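Local coordinates for Pre-mRNA-splicing factor SAD1 (Saccharomyces cerevisiae, PDB 4MSX), which promotes assembly of newly made U4 snRNA into the U4/U6 snRNP and is required for pre-mRNA splicing, although its deubiquitinase-like domain is catalytically inactive, at residues Ile376-Arg381 with Glu472-Val477; Pro343-Thr348 with Asn394-Glu399. All blocks are in the same frame, centred on the assembly; numbering follows the deposited sequence. Where two conformers were deposited one is given.

Contact 1 of 2, residues Ile376-Arg381 with Glu472-Val477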
ATOM      1  N   ILE A 376      -8.740  10.282  -7.787  1.00 26.26           N
ATOM      2  CA  ILE A 376      -8.851   9.872  -6.389  1.00 22.35           C
ATOM      3  C   ILE A 376      -9.709  10.887  -5.646  1.00 25.37           C
ATOM      4  O   ILE A 376      -9.378  12.093  -5.624  1.00 24.69           O
ATOM      5  CB  ILE A 376      -7.439   9.834  -5.747  1.00 27.39           C
ATOM      6  CG1 ILE A 376      -6.510   8.974  -6.595  1.00 24.03           C
ATOM      7  CG2 ILE A 376      -7.552   9.304  -4.266  1.00 24.94           C
ATOM      8  CD1 ILE A 376      -4.995   8.984  -6.097  1.00 26.89           C
ATOM      9  N   PHE A 377     -10.795  10.408  -5.052  1.00 22.74           N
ATOM     10  CA  PHE A 377     -11.690  11.291  -4.303  1.00 23.45           C
ATOM     11  C   PHE A 377     -11.472  11.066  -2.827  1.00 26.03           C
ATOM     12  O   PHE A 377     -11.241   9.940  -2.391  1.00 25.49           O
ATOM     13  CB  PHE A 377     -13.151  10.915  -4.530  1.00 24.15           C
ATOM     14  CG  PHE A 377     -13.624  11.120  -5.960  1.00 26.03           C
ATOM     15  CD1 PHE A 377     -13.222  12.233  -6.682  1.00 30.53           C
ATOM     16  CD2 PHE A 377     -14.485  10.206  -6.543  1.00 30.16           C
ATOM     17  CE1 PHE A 377     -13.684  12.453  -7.997  1.00 32.81           C
ATOM     18  CE2 PHE A 377     -14.946  10.400  -7.882  1.00 34.02           C
ATOM     19  CZ  PHE A 377     -14.531  11.500  -8.595  1.00 28.46           C
ATOM     20  N   HIS A 378     -11.669  12.123  -2.076  1.00 21.35           N
ATOM     21  CA  HIS A 378     -11.707  12.032  -0.602  1.00 25.47           C
ATOM     22  C   HIS A 378     -13.065  12.610  -0.156  1.00 25.66           C
ATOM     23  O   HIS A 378     -13.435  13.707  -0.590  1.00 27.54           O
ATOM     24  CB  HIS A 378     -10.592  12.909  -0.049  1.00 24.79           C
ATOM     25  CG  HIS A 378     -10.796  13.363   1.377  1.00 25.26           C
ATOM     26  ND1 HIS A 378     -10.736  14.694   1.739  1.00 27.21           N
ATOM     27  CD2 HIS A 378     -10.985  12.661   2.524  1.00 28.62           C
ATOM     28  CE1 HIS A 378     -10.912  14.796   3.053  1.00 28.14           C
ATOM     29  NE2 HIS A 378     -11.017  13.579   3.558  1.00 25.84           N
ATOM     30  N   PHE A 379     -13.777  11.898   0.706  1.00 25.45           N
ATOM     31  CA  PHE A 379     -15.076  12.411   1.241  1.00 25.78           C
ATOM     32  C   PHE A 379     -14.786  13.051   2.564  1.00 27.55           C
ATOM     33  O   PHE A 379     -14.235  12.407   3.452  1.00 28.31           O
ATOM     34  CB  PHE A 379     -16.071  11.279   1.342  1.00 23.87           C
ATOM     35  CG  PHE A 379     -16.341  10.669  -0.016  1.00 26.87           C
ATOM     36  CD1 PHE A 379     -17.267  11.257  -0.890  1.00 30.67           C
ATOM     37  CD2 PHE A 379     -15.589   9.602  -0.468  1.00 26.39           C
ATOM     38  CE1 PHE A 379     -17.462  10.723  -2.190  1.00 29.26           C
ATOM     39  CE2 PHE A 379     -15.757   9.073  -1.761  1.00 28.07           C
ATOM     40  CZ  PHE A 379     -16.698   9.629  -2.613  1.00 28.24           C
ATOM     41  N   ASN A 380     -15.145  14.324   2.711  1.00 26.68           N
ATOM     42  CA  ASN A 380     -14.606  15.074   3.852  1.00 26.43           C
ATOM     43  C   ASN A 380     -15.396  14.748   5.120  1.00 28.79           C
ATOM     44  O   ASN A 380     -16.272  15.507   5.511  1.00 30.54           O
ATOM     45  CB  ASN A 380     -14.668  16.559   3.563  1.00 31.64           C
ATOM     46  CG  ASN A 380     -13.915  17.369   4.610  1.00 43.23           C
ATOM     47  OD1 ASN A 380     -13.162  16.799   5.412  1.00 41.42           O
ATOM     48  ND2 ASN A 380     -14.106  18.679   4.613  1.00 40.24           N
ATOM     49  N   ARG A 381     -15.089  13.626   5.742  1.00 26.22           N
ATOM     50  CA  ARG A 381     -15.798  13.175   6.953  1.00 29.06           C
ATOM     51  C   ARG A 381     -15.469  13.965   8.228  1.00 32.91           C
ATOM     52  O   ARG A 381     -16.345  14.162   9.095  1.00 30.21           O
ATOM     53  CB  ARG A 381     -15.413  11.725   7.230  1.00 29.95           C
ATOM     54  CG  ARG A 381     -15.726  10.753   6.055  1.00 35.73           C
ATOM     55  CD  ARG A 381     -17.246  10.461   5.970  1.00 23.04           C
ATOM     56  NE  ARG A 381     -17.585   9.615   4.809  1.00 29.33           N
ATOM     57  CZ  ARG A 381     -18.839   9.301   4.476  1.00 34.38           C
ATOM     58  NH1 ARG A 381     -19.882   9.794   5.187  1.00 25.76           N
ATOM     59  NH2 ARG A 381     -19.047   8.526   3.438  1.00 26.65           N
ATOM     60  N   GLU A 472     -18.883   3.246   5.310  1.00 30.52           N
ATOM     61  CA  GLU A 472     -18.534   4.655   5.213  1.00 31.34           C
ATOM     62  C   GLU A 472     -17.280   4.895   4.338  1.00 33.05           C
ATOM     63  O   GLU A 472     -16.145   4.807   4.854  1.00 30.85           O
ATOM     64  CB  GLU A 472     -18.281   5.174   6.601  1.00 27.72           C
ATOM     65  CG  GLU A 472     -18.185   6.688   6.682  1.00 32.94           C
ATOM     66  CD  GLU A 472     -17.845   7.194   8.088  1.00 42.79           C
ATOM     67  OE1 GLU A 472     -18.671   7.005   9.007  1.00 42.17           O
ATOM     68  OE2 GLU A 472     -16.751   7.791   8.287  1.00 38.64           O
ATOM     69  N   THR A 473     -17.497   5.255   3.075  1.00 29.79           N
ATOM     70  CA  THR A 473     -16.406   5.502   2.137  1.00 27.41           C
ATOM     71  C   THR A 473     -15.635   6.774   2.537  1.00 27.24           C
ATOM     72  O   THR A 473     -16.218   7.811   2.946  1.00 23.63           O
ATOM     73  CB  THR A 473     -16.898   5.588   0.657  1.00 29.24           C
ATOM     74  OG1 THR A 473     -15.758   5.743  -0.180  1.00 26.63           O
ATOM     75  CG2 THR A 473     -17.862   6.809   0.440  1.00 26.07           C
ATOM     76  N   PHE A 474     -14.307   6.687   2.481  1.00 24.75           N
ATOM     77  CA  PHE A 474     -13.453   7.829   2.828  1.00 21.38           C
ATOM     78  C   PHE A 474     -12.603   8.252   1.617  1.00 25.04           C
ATOM     79  O   PHE A 474     -12.486   9.440   1.324  1.00 25.04           O
ATOM     80  CB  PHE A 474     -12.517   7.423   3.990  1.00 23.16           C
ATOM     81  CG  PHE A 474     -11.600   8.527   4.457  1.00 26.99           C
ATOM     82  CD1 PHE A 474     -12.113   9.668   5.072  1.00 27.89           C
ATOM     83  CD2 PHE A 474     -10.212   8.391   4.336  1.00 26.41           C
ATOM     84  CE1 PHE A 474     -11.272  10.682   5.515  1.00 29.76           C
ATOM     85  CE2 PHE A 474      -9.360   9.412   4.787  1.00 25.88           C
ATOM     86  CZ  PHE A 474      -9.868  10.540   5.382  1.00 23.97           C
ATOM     87  N   ILE A 475     -11.944   7.282   0.960  1.00 22.31           N
ATOM     88  CA  ILE A 475     -11.184   7.544  -0.245  0.60 22.23           C
ATOM     89  C   ILE A 475     -11.552   6.533  -1.324  1.00 23.16           C
ATOM     90  O   ILE A 475     -11.735   5.355  -1.035  1.00 26.66           O
ATOM     91  CB  ILE A 475      -9.630   7.359   0.027  0.60 24.23           C
ATOM     92  CG1 ILE A 475      -9.050   8.628   0.623  0.60 27.81           C
ATOM     93  CG2 ILE A 475      -8.885   7.001  -1.275  0.60 26.88           C
ATOM     94  CD1 ILE A 475      -7.663   8.361   1.223  0.60 28.49           C
ATOM     95  N   GLN A 476     -11.625   6.984  -2.561  1.00 22.11           N
ATOM     96  CA  GLN A 476     -11.880   6.058  -3.673  1.00 19.91           C
ATOM     97  C   GLN A 476     -10.928   6.326  -4.784  1.00 23.32           C
ATOM     98  O   GLN A 476     -10.540   7.466  -5.007  1.00 26.13           O
ATOM     99  CB  GLN A 476     -13.318   6.250  -4.296  1.00 23.93           C
ATOM    100  CG  GLN A 476     -14.389   5.793  -3.306  1.00 25.78           C
ATOM    101  CD  GLN A 476     -15.792   6.014  -3.849  1.00 31.53           C
ATOM    102  OE1 GLN A 476     -16.008   6.870  -4.745  1.00 28.24           O
ATOM    103  NE2 GLN A 476     -16.735   5.216  -3.355  1.00 30.74           N
ATOM    104  N   VAL A 477     -10.645   5.272  -5.551  1.00 23.74           N
ATOM    105  CA  VAL A 477      -9.790   5.449  -6.729  1.00 21.82           C
ATOM    106  C   VAL A 477     -10.648   5.002  -7.914  1.00 24.67           C
ATOM    107  O   VAL A 477     -11.177   3.904  -7.886  1.00 26.01           O
ATOM    108  CB  VAL A 477      -8.523   4.565  -6.706  1.00 24.20           C
ATOM    109  CG1 VAL A 477      -7.730   4.697  -8.032  1.00 21.75           C
ATOM    110  CG2 VAL A 477      -7.590   4.956  -5.505  1.00 22.87           C
TER
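F377 and Q476 form the hydrogen-bonded pair of two antiparallel strands in the large mixed sheet of the USP domain. Their backbones bond in both directions: F377 N reaches Q476 O and Q476 N reaches F377 O, each at 3.0 Å. F379 N extends the pattern to F474 O at 2.8 Å. The non-hydrogen-bonded pairs, I376 with V477 and H378 with I475, alternate with these bonded positions. F474 and I475 both face V417 on the other side of their strand, which makes a classic beta bulge.

Aromatic contacts fall on both faces of the sheet. H378 turns its ring edge onto the face of F474 in an offset edge-to-face pair, with planes at 80°. CD2 and NE2 of the imidazole do the touching, while ND1 bonds to T324. F474 also meets W440, and its ring edge meets R381 CG. On the face bearing F377, the methyl CG2 of T473 sits over the F379 ring in a CH-pi contact. Q476 brings its amide to the rim of that ring, with the two planes nearly perpendicular; OE1 is 3.6 Å from F379 CZ. That oxygen accepts from W478 NE1, and NE2 bonds to N416, so the amide is held at both ends. Apolar packing joins I376 CG2 to I475 CG2.

The side-chain hydrogen bonds across the strands come from R381. Its chain bends at chi2 (-75°) and runs past E472 in the opposite direction. E472 CG lies over the guanidinium face, and the carboxylate makes a salt bridge to R393 and a hydrogen bond to H419. R381 NH1 hydrogen-bonds to the backbone oxygens of T396 and N394. The NE–NH2 edge grips T473 O side-on, with NE at 2.9 Å and NH2 at 3.0 Å.

Contact 2 of 2, residues Pro343-Thr348 with Asn394-Glu399; sequences PQINIT and NQTLVE. With ACT (acetate ion), chain C.
Q344 runs beside L397, pointing the same way, and its CG packs on L397 CB at 4.0 Å. Beyond CG the chain is extended (chi2 159°), which carries NE2 across to E399. NE2 lies 2.5 Å from E399 OE1, on the syn side of the carboxylate. This is too short for an ordinary N-H...O bond, and the angle at the hydrogen is only 134°, so the details of this bond are doubtful. The amide and carboxylate planes are 53° apart.

The backbones form a small two-stranded parallel sheet. L397 N bonds to P343 O. I345 then uses both its backbone groups: its N donates to L397 O at 2.9 Å, and its O accepts from E399 N at 2.8 Å. I347 N closes the series on E399 O, at the point where the first strand turns into a helix. N346 is the N-cap of that helix. Its OD1 takes T348 N at 2.9 Å on an in-plane lone pair and T348 OG1 from above the plane.

At the other end, N394 OD1 forms an Asx turn. It accepts T396 N at 3.0 Å and T396 OG1 at 2.6 Å, so two bonds fix the amide. Its ND2 donates to P328 O and to an acetate, probably from the crystallisation liquor. A water donates to both P343 O and Q395 O and bridges the segments where the pairing begins.

On the face bearing I345 and V398, I345 CG2 touches T396 CG2. I345 and V398 also pack on L350 of helix 347-350. V398 reaches T473 of strand 472-480 and F379 of strand 374-379, and I347 lies against both of those strands, so the small sheet and its helix pack on the part of the larger sheet that carries F377, F379 and Q476.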
ATOM      1  N   PRO A 343     -29.339  11.038   6.499  1.00 38.05           N
ATOM      2  CA  PRO A 343     -29.068  11.792   5.279  1.00 40.50           C
ATOM      3  C   PRO A 343     -28.355  10.933   4.231  1.00 39.20           C
ATOM      4  O   PRO A 343     -27.554  10.047   4.575  1.00 37.42           O
ATOM      5  CB  PRO A 343     -28.179  12.946   5.759  1.00 42.77           C
ATOM      6  CG  PRO A 343     -27.823  12.662   7.142  1.00 47.49           C
ATOM      7  CD  PRO A 343     -28.761  11.660   7.702  1.00 44.27           C
ATOM      8  N   GLN A 344     -28.669  11.171   2.966  1.00 29.81           N
ATOM      9  CA  GLN A 344     -28.074  10.413   1.860  1.00 35.90           C
ATOM     10  C   GLN A 344     -27.768  11.391   0.757  1.00 44.43           C
ATOM     11  O   GLN A 344     -28.435  12.440   0.629  1.00 39.43           O
ATOM     12  CB  GLN A 344     -29.025   9.374   1.275  1.00 43.94           C
ATOM     13  CG  GLN A 344     -29.461   8.295   2.202  1.00 43.97           C
ATOM     14  CD  GLN A 344     -30.766   7.603   1.734  1.00 50.36           C
ATOM     15  OE1 GLN A 344     -31.689   7.431   2.529  1.00 58.38           O
ATOM     16  NE2 GLN A 344     -30.834   7.210   0.468  1.00 41.06           N
ATOM     17  N   ILE A 345     -26.786  11.045  -0.055  1.00 29.71           N
ATOM     18  CA  ILE A 345     -26.478  11.845  -1.225  1.00 30.08           C
ATOM     19  C   ILE A 345     -25.784  10.993  -2.266  1.00 34.83           C
ATOM     20  O   ILE A 345     -24.970  10.122  -1.921  1.00 33.33           O
ATOM     21  CB  ILE A 345     -25.597  13.058  -0.867  1.00 33.61           C
ATOM     22  CG1 ILE A 345     -25.607  14.022  -2.060  1.00 37.26           C
ATOM     23  CG2 ILE A 345     -24.123  12.628  -0.514  1.00 32.98           C
ATOM     24  CD1 ILE A 345     -25.086  15.369  -1.772  1.00 42.16           C
ATOM     25  N   ASN A 346     -26.078  11.205  -3.546  1.00 30.83           N
ATOM     26  CA  ASN A 346     -25.422  10.401  -4.570  1.00 30.15           C
ATOM     27  C   ASN A 346     -24.100  11.058  -4.932  1.00 30.33           C
ATOM     28  O   ASN A 346     -23.982  12.302  -4.937  1.00 30.48           O
ATOM     29  CB  ASN A 346     -26.268  10.294  -5.845  1.00 35.56           C
ATOM     30  CG  ASN A 346     -25.801   9.131  -6.753  1.00 38.52           C
ATOM     31  OD1 ASN A 346     -24.858   9.271  -7.549  1.00 35.85           O
ATOM     32  ND2 ASN A 346     -26.444   7.966  -6.607  1.00 41.24           N
ATOM     33  N   ILE A 347     -23.104  10.243  -5.247  1.00 30.14           N
ATOM     34  CA  ILE A 347     -21.827  10.791  -5.678  1.00 31.05           C
ATOM     35  C   ILE A 347     -21.976  11.729  -6.876  1.00 39.36           C
ATOM     36  O   ILE A 347     -21.235  12.681  -6.987  1.00 30.33           O
ATOM     37  CB  ILE A 347     -20.779   9.647  -5.990  1.00 28.79           C
ATOM     38  CG1 ILE A 347     -19.356  10.247  -6.126  1.00 31.43           C
ATOM     39  CG2 ILE A 347     -21.163   8.857  -7.242  1.00 30.78           C
ATOM     40  CD1 ILE A 347     -18.243   9.170  -6.000  1.00 35.87           C
ATOM     41  N   THR A 348     -22.945  11.500  -7.776  1.00 30.69           N
ATOM     42  CA  THR A 348     -23.027  12.362  -8.981  1.00 31.59           C
ATOM     43  C   THR A 348     -23.434  13.768  -8.538  1.00 32.24           C
ATOM     44  O   THR A 348     -23.062  14.767  -9.153  1.00 36.69           O
ATOM     45  CB  THR A 348     -24.081  11.841  -9.992  1.00 39.45           C
ATOM     46  OG1 THR A 348     -25.316  11.661  -9.291  1.00 42.39           O
ATOM     47  CG2 THR A 348     -23.641  10.541 -10.589  1.00 41.57           C
ATOM     48  N   ASN A 394     -18.945  13.466   9.803  1.00 27.70           N
ATOM     49  CA  ASN A 394     -20.099  13.566   8.921  1.00 27.19           C
ATOM     50  C   ASN A 394     -20.460  12.170   8.390  1.00 34.64           C
ATOM     51  O   ASN A 394     -19.730  11.595   7.541  1.00 29.78           O
ATOM     52  CB  ASN A 394     -19.784  14.541   7.773  1.00 30.55           C
ATOM     53  CG  ASN A 394     -20.996  14.830   6.901  1.00 32.61           C
ATOM     54  OD1 ASN A 394     -21.757  13.933   6.586  1.00 29.97           O
ATOM     55  ND2 ASN A 394     -21.173  16.091   6.527  1.00 30.36           N
ATOM     56  N   GLN A 395     -21.576  11.608   8.864  1.00 31.67           N
ATOM     57  CA  GLN A 395     -21.930  10.240   8.471  1.00 27.83           C
ATOM     58  C   GLN A 395     -22.977  10.143   7.355  1.00 34.37           C
ATOM     59  O   GLN A 395     -23.662   9.124   7.233  1.00 31.81           O
ATOM     60  CB  GLN A 395     -22.368   9.421   9.680  1.00 29.95           C
ATOM     61  CG  GLN A 395     -21.306   9.391  10.766  1.00 33.45           C
ATOM     62  CD  GLN A 395     -21.688   8.418  11.877  1.00 38.70           C
ATOM     63  OE1 GLN A 395     -21.993   7.263  11.597  1.00 37.68           O
ATOM     64  NE2 GLN A 395     -21.745   8.909  13.130  1.00 39.20           N
ATOM     65  N   THR A 396     -23.042  11.174   6.510  1.00 28.78           N
ATOM     66  CA  THR A 396     -23.947  11.165   5.357  1.00 30.87           C
ATOM     67  C   THR A 396     -23.669   9.924   4.529  1.00 38.70           C
ATOM     68  O   THR A 396     -22.499   9.582   4.241  1.00 31.89           O
ATOM     69  CB  THR A 396     -23.786  12.441   4.487  1.00 35.11           C
ATOM     70  OG1 THR A 396     -24.009  13.610   5.290  1.00 30.90           O
ATOM     71  CG2 THR A 396     -24.734  12.441   3.324  1.00 35.93           C
ATOM     72  N   LEU A 397     -24.732   9.229   4.136  1.00 28.16           N
ATOM     73  CA  LEU A 397     -24.586   8.042   3.317  1.00 29.90           C
ATOM     74  C   LEU A 397     -24.325   8.406   1.869  1.00 36.54           C
ATOM     75  O   LEU A 397     -25.205   8.927   1.163  1.00 34.56           O
ATOM     76  CB  LEU A 397     -25.802   7.137   3.452  1.00 33.60           C
ATOM     77  CG  LEU A 397     -25.741   5.861   2.600  1.00 35.96           C
ATOM     78  CD1 LEU A 397     -24.535   5.050   3.000  1.00 35.42           C
ATOM     79  CD2 LEU A 397     -27.042   5.076   2.845  1.00 40.66           C
ATOM     80  N   VAL A 398     -23.102   8.130   1.413  1.00 32.16           N
ATOM     81  CA  VAL A 398     -22.727   8.434   0.035  1.00 27.74           C
ATOM     82  C   VAL A 398     -23.015   7.244  -0.885  1.00 33.11           C
ATOM     83  O   VAL A 398     -22.433   6.138  -0.749  1.00 31.82           O
ATOM     84  CB  VAL A 398     -21.188   8.838  -0.107  1.00 29.46           C
ATOM     85  CG1 VAL A 398     -20.857   9.096  -1.569  1.00 32.53           C
ATOM     86  CG2 VAL A 398     -20.870  10.054   0.713  1.00 32.35           C
ATOM     87  N   GLU A 399     -23.923   7.473  -1.826  1.00 28.83           N
ATOM     88  CA  GLU A 399     -24.352   6.434  -2.757  1.00 35.41           C
ATOM     89  C   GLU A 399     -23.562   6.456  -4.060  1.00 30.76           C
ATOM     90  O   GLU A 399     -23.398   7.505  -4.669  1.00 35.31           O
ATOM     91  CB  GLU A 399     -25.865   6.591  -3.008  1.00 36.59           C
ATOM     92  CG  GLU A 399     -26.556   6.347  -1.647  1.00 42.31           C
ATOM     93  CD  GLU A 399     -27.996   6.771  -1.554  1.00 51.43           C
ATOM     94  OE1 GLU A 399     -28.562   6.541  -0.453  1.00 56.83           O
ATOM     95  OE2 GLU A 399     -28.548   7.324  -2.530  1.00 47.83           O
TER
HETATM   96  C   ACT C 502     -17.904  17.708   8.341  1.00 53.17           C
HETATM   97  O   ACT C 502     -16.735  17.970   7.909  1.00 52.01           O
HETATM   98  OXT ACT C 502     -18.930  17.938   7.569  1.00 51.38           O
HETATM   99  CH3 ACT C 502     -18.016  17.119   9.730  1.00 37.80           C
HETATM  100  O   HOH W   1     -26.463   8.775   7.106  1.00 47.99           O

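Contact 1 and contact 2 have centres 11 Å apart, and both belong to the USP domain, away from the zinc site. Their segments alternate along the chain: 343-348, 376-381, 394-399, then 472-477. Contact 1 is a buried pairing in the large mixed sheet; contact 2 is a separate parallel pair, only partly buried, packed against the face with F377, F379 and Q476. R381 joins them: its O lies 2.8 Å from N394 N, and its NH1 makes the second link. Packing adds I347 CD1 on Q476 OE1 and V398 CG2 on R381 NH2. Four segments distant in sequence thus make one continuous region of this catalytically inactive domain.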